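PDB 6SLK: L-2,4-diaminobutyric acid acetyltransferase from Geobacillus sp., which catalyses acetyl transfer from acetyl-CoA to L-2,4-diaminobutyric acid, probably as a step in the biosynthesis of the compatible solute ectoine. Local coordinates for residues Ser145-Val150 / Ile173-Asn178; Thr85-Gln90 / Phe121-Val126. All coordinates share one frame; numbering follows the deposited sequence.

Contact 1 (Ser145-Val150 / Ile173-Asn178). With NA (sodium ion), chain D.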
loop_
_atom_site.group_PDB
_atom_site.type_symbol
_atom_site.label_atom_id
_atom_site.label_comp_id
_atom_site.label_asym_id
_atom_site.label_seq_id
_atom_site.Cartn_x
_atom_site.Cartn_y
_atom_site.Cartn_z
ATOM N N SER A 145 25.016 4.511 -15.579
ATOM C CA SER A 145 25.418 3.330 -16.403
ATOM C C SER A 145 24.839 1.988 -15.998
ATOM O O SER A 145 25.517 0.986 -16.035
ATOM C CB SER A 145 26.946 3.202 -16.547
ATOM O OG SER A 145 27.412 4.355 -17.203
ATOM N N ILE A 146 23.543 1.977 -15.716
ATOM C CA ILE A 146 22.823 0.784 -15.306
ATOM C C ILE A 146 21.871 0.478 -16.447
ATOM O O ILE A 146 21.282 1.358 -16.958
ATOM C CB ILE A 146 21.941 1.084 -14.087
ATOM C CG1 ILE A 146 22.775 1.625 -12.927
ATOM C CG2 ILE A 146 21.277 -0.182 -13.623
ATOM C CD1 ILE A 146 21.959 2.056 -11.685
ATOM N N PRO A 147 21.669 -0.776 -16.792
ATOM C CA PRO A 147 20.643 -1.110 -17.792
ATOM C C PRO A 147 19.233 -0.736 -17.371
ATOM O O PRO A 147 18.918 -0.680 -16.168
ATOM C CB PRO A 147 20.727 -2.643 -17.928
ATOM C CG PRO A 147 22.026 -3.023 -17.335
ATOM C CD PRO A 147 22.445 -1.938 -16.363
ATOM N N SER A 148 18.408 -0.460 -18.356
ATOM C CA SER A 148 17.015 -0.147 -18.195
ATOM C C SER A 148 16.292 -0.942 -19.248
ATOM O O SER A 148 16.774 -1.053 -20.382
ATOM C CB SER A 148 16.754 1.338 -18.277
ATOM O OG SER A 148 17.081 1.872 -19.518
ATOM N N THR A 149 15.152 -1.517 -18.876
ATOM C CA THR A 149 14.338 -2.365 -19.737
ATOM C C THR A 149 12.893 -1.915 -19.589
ATOM O O THR A 149 12.390 -1.805 -18.457
ATOM C CB THR A 149 14.477 -3.819 -19.282
ATOM O OG1 THR A 149 15.861 -4.135 -19.151
ATOM C CG2 THR A 149 13.731 -4.826 -20.186
ATOM N N VAL A 150 12.227 -1.659 -20.697
ATOM C CA VAL A 150 10.843 -1.197 -20.722
ATOM C C VAL A 150 9.975 -2.183 -21.443
ATOM O O VAL A 150 10.328 -2.570 -22.505
ATOM C CB VAL A 150 10.751 0.109 -21.433
ATOM C CG1 VAL A 150 9.311 0.591 -21.511
ATOM C CG2 VAL A 150 11.591 1.131 -20.666
ATOM N N ILE A 173 15.069 -1.263 -13.888
ATOM C CA ILE A 173 16.426 -0.738 -13.818
ATOM C C ILE A 173 17.348 -1.716 -13.084
ATOM O O ILE A 173 17.106 -2.078 -11.931
ATOM C CB ILE A 173 16.441 0.601 -13.120
ATOM C CG1 ILE A 173 15.577 1.556 -13.899
ATOM C CG2 ILE A 173 17.862 1.126 -12.895
ATOM C CD1 ILE A 173 15.607 2.928 -13.292
ATOM N N GLY A 174 18.425 -2.128 -13.750
ATOM C CA GLY A 174 19.363 -3.069 -13.227
ATOM C C GLY A 174 19.612 -4.188 -14.212
ATOM O O GLY A 174 19.109 -4.126 -15.312
ATOM N N PRO A 175 20.370 -5.222 -13.822
ATOM C CA PRO A 175 20.946 -5.382 -12.491
ATOM C C PRO A 175 21.981 -4.376 -12.105
ATOM O O PRO A 175 22.686 -3.842 -12.956
ATOM C CB PRO A 175 21.607 -6.760 -12.556
ATOM C CG PRO A 175 21.429 -7.270 -13.912
ATOM C CD PRO A 175 20.891 -6.206 -14.761
ATOM N N PHE A 176 22.049 -4.090 -10.816
ATOM C CA PHE A 176 23.150 -3.329 -10.222
ATOM C C PHE A 176 23.332 -3.844 -8.770
ATOM O O PHE A 176 22.730 -4.861 -8.366
ATOM C CB PHE A 176 22.869 -1.814 -10.289
ATOM C CG PHE A 176 21.647 -1.408 -9.549
ATOM C CD1 PHE A 176 20.405 -1.569 -10.119
ATOM C CD2 PHE A 176 21.723 -0.925 -8.255
ATOM C CE1 PHE A 176 19.263 -1.229 -9.444
ATOM C CE2 PHE A 176 20.572 -0.631 -7.560
ATOM C CZ PHE A 176 19.338 -0.773 -8.154
ATOM N N PHE A 177 24.191 -3.196 -8.016
ATOM C CA PHE A 177 24.416 -3.526 -6.608
ATOM C C PHE A 177 25.056 -2.298 -5.951
ATOM O O PHE A 177 26.196 -2.026 -6.296
ATOM C CB PHE A 177 25.367 -4.735 -6.539
ATOM C CG PHE A 177 25.497 -5.335 -5.150
ATOM C CD1 PHE A 177 24.384 -5.837 -4.497
ATOM C CD2 PHE A 177 26.722 -5.411 -4.522
ATOM C CE1 PHE A 177 24.467 -6.396 -3.228
ATOM C CE2 PHE A 177 26.826 -5.952 -3.254
ATOM C CZ PHE A 177 25.687 -6.441 -2.599
ATOM N N ASN A 178 24.417 -1.509 -5.068
ATOM C CA ASN A 178 23.305 -1.812 -4.096
ATOM C C ASN A 178 22.008 -0.946 -4.232
ATOM O O ASN A 178 21.837 0.184 -3.687
ATOM C CB ASN A 178 23.833 -1.766 -2.599
ATOM C CG ASN A 178 25.342 -1.376 -2.475
ATOM O OD1 ASN A 178 25.814 -0.411 -3.089
ATOM N ND2 ASN A 178 26.092 -2.140 -1.678
HETATM NA NA NA D . 23.321 -7.234 -9.239
HETATM O O HOH W 1 16.813 -3.667 -16.815
HETATM O O HOH W 2 25.390 -6.665 -10.874
#
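The carbonyl oxygen of Pro147 receives a hydrogen bond from Gly174 N and a CA-H...O contact from Ile173, both from segment 173-178. The bond from Gly174 N is nearly straight, 2.9 Å long (166° at the hydrogen), and arrives tilted from the carbonyl plane. The CA-H of Ile173 adds a weaker contact, its CA lying 3.4 Å from Pro147 O. A second polar link is made by water: one molecule accepts from Thr149 OG1 and donates to Gly174 O, 2.8 Å away from that oxygen.

Beneath this polar edge, Ile146 makes most of its apolar contacts through CG2. Because chi1 (-57°) sets CG2 opposite the backbone N, this branch is pressed against the backbone at Gly174, where it sits a tight 3.5 Å from Gly174 CA. The same CG2 meets CG2 of Ile173 at 3.7 Å and reaches CD1 of Phe176 obliquely, while CD1 of Ile146 lies near CG of that ring. Gly174 has a positive phi of 129°; the peptide leading to Pro175 is cis, and the chain bends at Pro175. The rings of Pro147 and Pro175 approach loosely, CG to CD 4.2 Å.

Further on, Phe176 O binds a sodium ion at 2.6 Å, and Phe177 makes a cation-pi contact with Arg120. Ile146 and Ser148 also rest on Tyr140 and Ala141 of helix 131-143. Ser148 and Ile173 form an antiparallel, non-hydrogen-bonded pair where the C-terminal beta-hairpin, strands 148-154 and 168-173, closes the edge of the GNAT sheet.

Contact 2 (Thr85-Gln90 / Phe121-Val126)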
loop_
_atom_site.group_PDB
_atom_site.type_symbol
_atom_site.label_atom_id
_atom_site.label_comp_id
_atom_site.label_asym_id
_atom_site.label_seq_id
_atom_site.Cartn_x
_atom_site.Cartn_y
_atom_site.Cartn_z
ATOM N N THR A 85 14.517 -6.608 -5.181
ATOM C CA THR A 85 13.863 -5.599 -6.030
ATOM C C THR A 85 13.125 -4.568 -5.197
ATOM O O THR A 85 12.273 -4.917 -4.365
ATOM C CB THR A 85 12.862 -6.270 -6.991
ATOM O OG1 THR A 85 13.595 -7.028 -7.976
ATOM C CG2 THR A 85 11.958 -5.239 -7.668
ATOM N N LEU A 86 13.439 -3.308 -5.426
ATOM C CA LEU A 86 12.681 -2.216 -4.883
ATOM C C LEU A 86 11.687 -1.733 -5.914
ATOM O O LEU A 86 12.059 -1.337 -7.035
ATOM C CB LEU A 86 13.622 -1.072 -4.524
ATOM C CG LEU A 86 12.993 0.174 -3.890
ATOM C CD1 LEU A 86 12.620 -0.135 -2.421
ATOM C CD2 LEU A 86 13.839 1.410 -3.931
ATOM N N PHE A 87 10.428 -1.718 -5.530
ATOM C CA PHE A 87 9.392 -1.157 -6.315
ATOM C C PHE A 87 9.096 0.260 -5.881
ATOM O O PHE A 87 8.778 0.491 -4.726
ATOM C CB PHE A 87 8.104 -1.995 -6.169
ATOM C CG PHE A 87 7.027 -1.544 -7.081
ATOM C CD1 PHE A 87 6.963 -2.052 -8.375
ATOM C CD2 PHE A 87 6.163 -0.581 -6.713
ATOM C CE1 PHE A 87 6.003 -1.619 -9.272
ATOM C CE2 PHE A 87 5.142 -0.154 -7.587
ATOM C CZ PHE A 87 5.077 -0.656 -8.875
ATOM N N VAL A 88 9.148 1.218 -6.810
ATOM C CA VAL A 88 8.844 2.603 -6.560
ATOM C C VAL A 88 7.423 2.811 -7.038
ATOM O O VAL A 88 7.065 2.568 -8.208
ATOM C CB VAL A 88 9.821 3.537 -7.289
ATOM C CG1 VAL A 88 9.433 5.000 -7.098
ATOM C CG2 VAL A 88 11.237 3.288 -6.789
ATOM N N TRP A 89 6.596 3.168 -6.072
ATOM C CA TRP A 89 5.186 3.354 -6.241
ATOM C C TRP A 89 4.836 4.780 -6.753
ATOM O O TRP A 89 4.487 4.907 -7.895
ATOM C CB TRP A 89 4.459 2.924 -4.953
ATOM C CG TRP A 89 2.959 2.988 -4.956
ATOM C CD1 TRP A 89 2.114 3.441 -5.973
ATOM C CD2 TRP A 89 2.088 2.592 -3.879
ATOM N NE1 TRP A 89 0.808 3.354 -5.561
ATOM C CE2 TRP A 89 0.764 2.837 -4.290
ATOM C CE3 TRP A 89 2.303 2.076 -2.592
ATOM C CZ2 TRP A 89 -0.335 2.554 -3.466
ATOM C CZ3 TRP A 89 1.200 1.808 -1.762
ATOM C CH2 TRP A 89 -0.090 2.034 -2.218
ATOM N N GLN A 90 4.851 5.805 -5.917
ATOM C CA GLN A 90 4.516 7.180 -6.330
ATOM C C GLN A 90 5.679 8.139 -6.210
ATOM O O GLN A 90 6.500 8.035 -5.284
ATOM C CB GLN A 90 3.331 7.717 -5.577
ATOM C CG GLN A 90 2.065 6.939 -5.857
ATOM C CD GLN A 90 0.826 7.627 -5.312
ATOM O OE1 GLN A 90 0.483 7.561 -4.098
ATOM N NE2 GLN A 90 0.128 8.292 -6.210
ATOM N N PHE A 121 17.676 -4.473 -8.277
ATOM C CA PHE A 121 16.776 -3.893 -9.301
ATOM C C PHE A 121 15.850 -2.833 -8.698
ATOM O O PHE A 121 15.463 -2.944 -7.515
ATOM C CB PHE A 121 15.893 -4.909 -9.927
ATOM C CG PHE A 121 16.599 -5.975 -10.650
ATOM C CD1 PHE A 121 16.987 -5.785 -11.964
ATOM C CD2 PHE A 121 16.852 -7.224 -10.034
ATOM C CE1 PHE A 121 17.606 -6.817 -12.675
ATOM C CE2 PHE A 121 17.490 -8.249 -10.732
ATOM C CZ PHE A 121 17.858 -8.040 -12.067
ATOM N N ILE A 122 15.542 -1.806 -9.493
ATOM C CA ILE A 122 14.370 -0.936 -9.314
ATOM C C ILE A 122 13.294 -1.308 -10.348
ATOM O O ILE A 122 13.555 -1.531 -11.537
ATOM C CB ILE A 122 14.684 0.548 -9.439
ATOM C CG1 ILE A 122 15.698 0.956 -8.404
ATOM C CG2 ILE A 122 13.408 1.368 -9.300
ATOM C CD1 ILE A 122 16.531 2.208 -8.671
ATOM N N GLU A 123 12.066 -1.368 -9.883
ATOM C CA GLU A 123 10.942 -1.679 -10.738
ATOM C C GLU A 123 9.902 -0.601 -10.444
ATOM O O GLU A 123 9.795 -0.088 -9.294
ATOM C CB GLU A 123 10.531 -3.059 -10.401
ATOM C CG GLU A 123 9.549 -3.669 -11.276
ATOM C CD GLU A 123 9.532 -5.166 -11.069
ATOM O OE1 GLU A 123 10.569 -5.835 -11.250
ATOM O OE2 GLU A 123 8.455 -5.674 -10.699
ATOM N N THR A 124 9.259 -0.134 -11.493
ATOM C CA THR A 124 8.228 0.841 -11.404
ATOM C C THR A 124 7.357 0.819 -12.667
ATOM O O THR A 124 7.653 0.169 -13.633
ATOM C CB THR A 124 8.822 2.248 -11.167
ATOM O OG1 THR A 124 7.820 3.175 -10.715
ATOM C CG2 THR A 124 9.421 2.808 -12.424
ATOM N N THR A 125 6.337 1.637 -12.666
ATOM C CA THR A 125 5.354 1.716 -13.755
ATOM C C THR A 125 5.234 3.223 -13.998
ATOM O O THR A 125 5.242 3.999 -13.038
ATOM C CB THR A 125 4.100 1.017 -13.223
ATOM O OG1 THR A 125 3.920 -0.286 -13.784
ATOM C CG2 THR A 125 2.989 1.783 -13.232
ATOM N N VAL A 126 5.208 3.655 -15.261
ATOM C CA VAL A 126 5.123 5.115 -15.569
ATOM C C VAL A 126 4.001 5.296 -16.585
ATOM O O VAL A 126 4.054 4.707 -17.695
ATOM C CB VAL A 126 6.398 5.613 -16.237
ATOM C CG1 VAL A 126 6.319 7.091 -16.546
ATOM C CG2 VAL A 126 7.645 5.324 -15.403
HETATM O O HOH W 3 13.155 -6.531 -10.739
HETATM O O HOH W 4 4.808 2.524 -10.055
HETATM O O HOH W 5 6.618 5.546 -10.529
#
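Leu86 is bonded through both its N and O, to Phe121 and Glu123 in turn, the two residues flanking its register partner Ile122, in a parallel beta pair, the two strands of a beta-alpha-beta unit whose connection is helix 102-112. Leu86 N donates to Phe121 O (2.9 Å) and Leu86 O receives Glu123 N (2.8 Å). The ladder continues with Val88 N on Glu123 O at 2.9 Å, almost in line with the carbonyl bond (171°). The strand axes cross at -29°, and beyond this rung a side chain takes over: chi1 of -164° swings Thr124 OG1 across to donate to Val88 O at 2.7 Å. That oxygen is also held by a water which accepts from Thr125 N.

Side chains line both faces. On one, Val88 CG2 meets Ile122 CG2 at 3.8 Å, and Phe137 and Tyr140 of helix 131-143 pack over this pair. On the other, Phe87 leans obliquely over the neighbouring backbone, CD1 3.6 Å from Glu123 O, and its ring also meets Phe77 of its own chain and Tyr56 of the second subunit.

Farther out, Trp89 and Gln90 both face Ser75 in a classic beta bulge, and Gln90 OE1 is bonded to Tyr50 OH. A bulge and splaying at this pair of strands are hallmarks of the GNAT fold, where the pantetheine arm of acetyl-CoA normally inserts; the same probably holds here. The carboxylate of Glu123 is fixed at both oxygens: OE2 is hydrogen-bonded to Tyr56 OH of the second subunit, and OE1 accepts a hydrogen bond from a water, 2.7 Å away, that also bonds Thr85 OG1.

Overall arrangement
Contacts 1 and 2 show how one sheet passes from its one parallel pair of strands to an antiparallel edge. Their centres lie about 12 Å apart, and strand 121-125 serves both: Ile173 N probably donates to Ile122 O across 2.8 Å, so the hairpin strand that contact 1 pairs outward is bonded inward to contact 2. Two phenylalanine rings pack on backbone atoms of the other contact, with Phe176 CE1 3.6 Å from Phe121 CA and Phe121 CE1 3.4 Å from Pro175 N. The Phe121 side chain is also about 6 Å from the sodium ion of contact 1. Contact 2, at the probable acetyl-CoA cleft, centres about 7 Å from the chain centre, contact 1 about 17 Å.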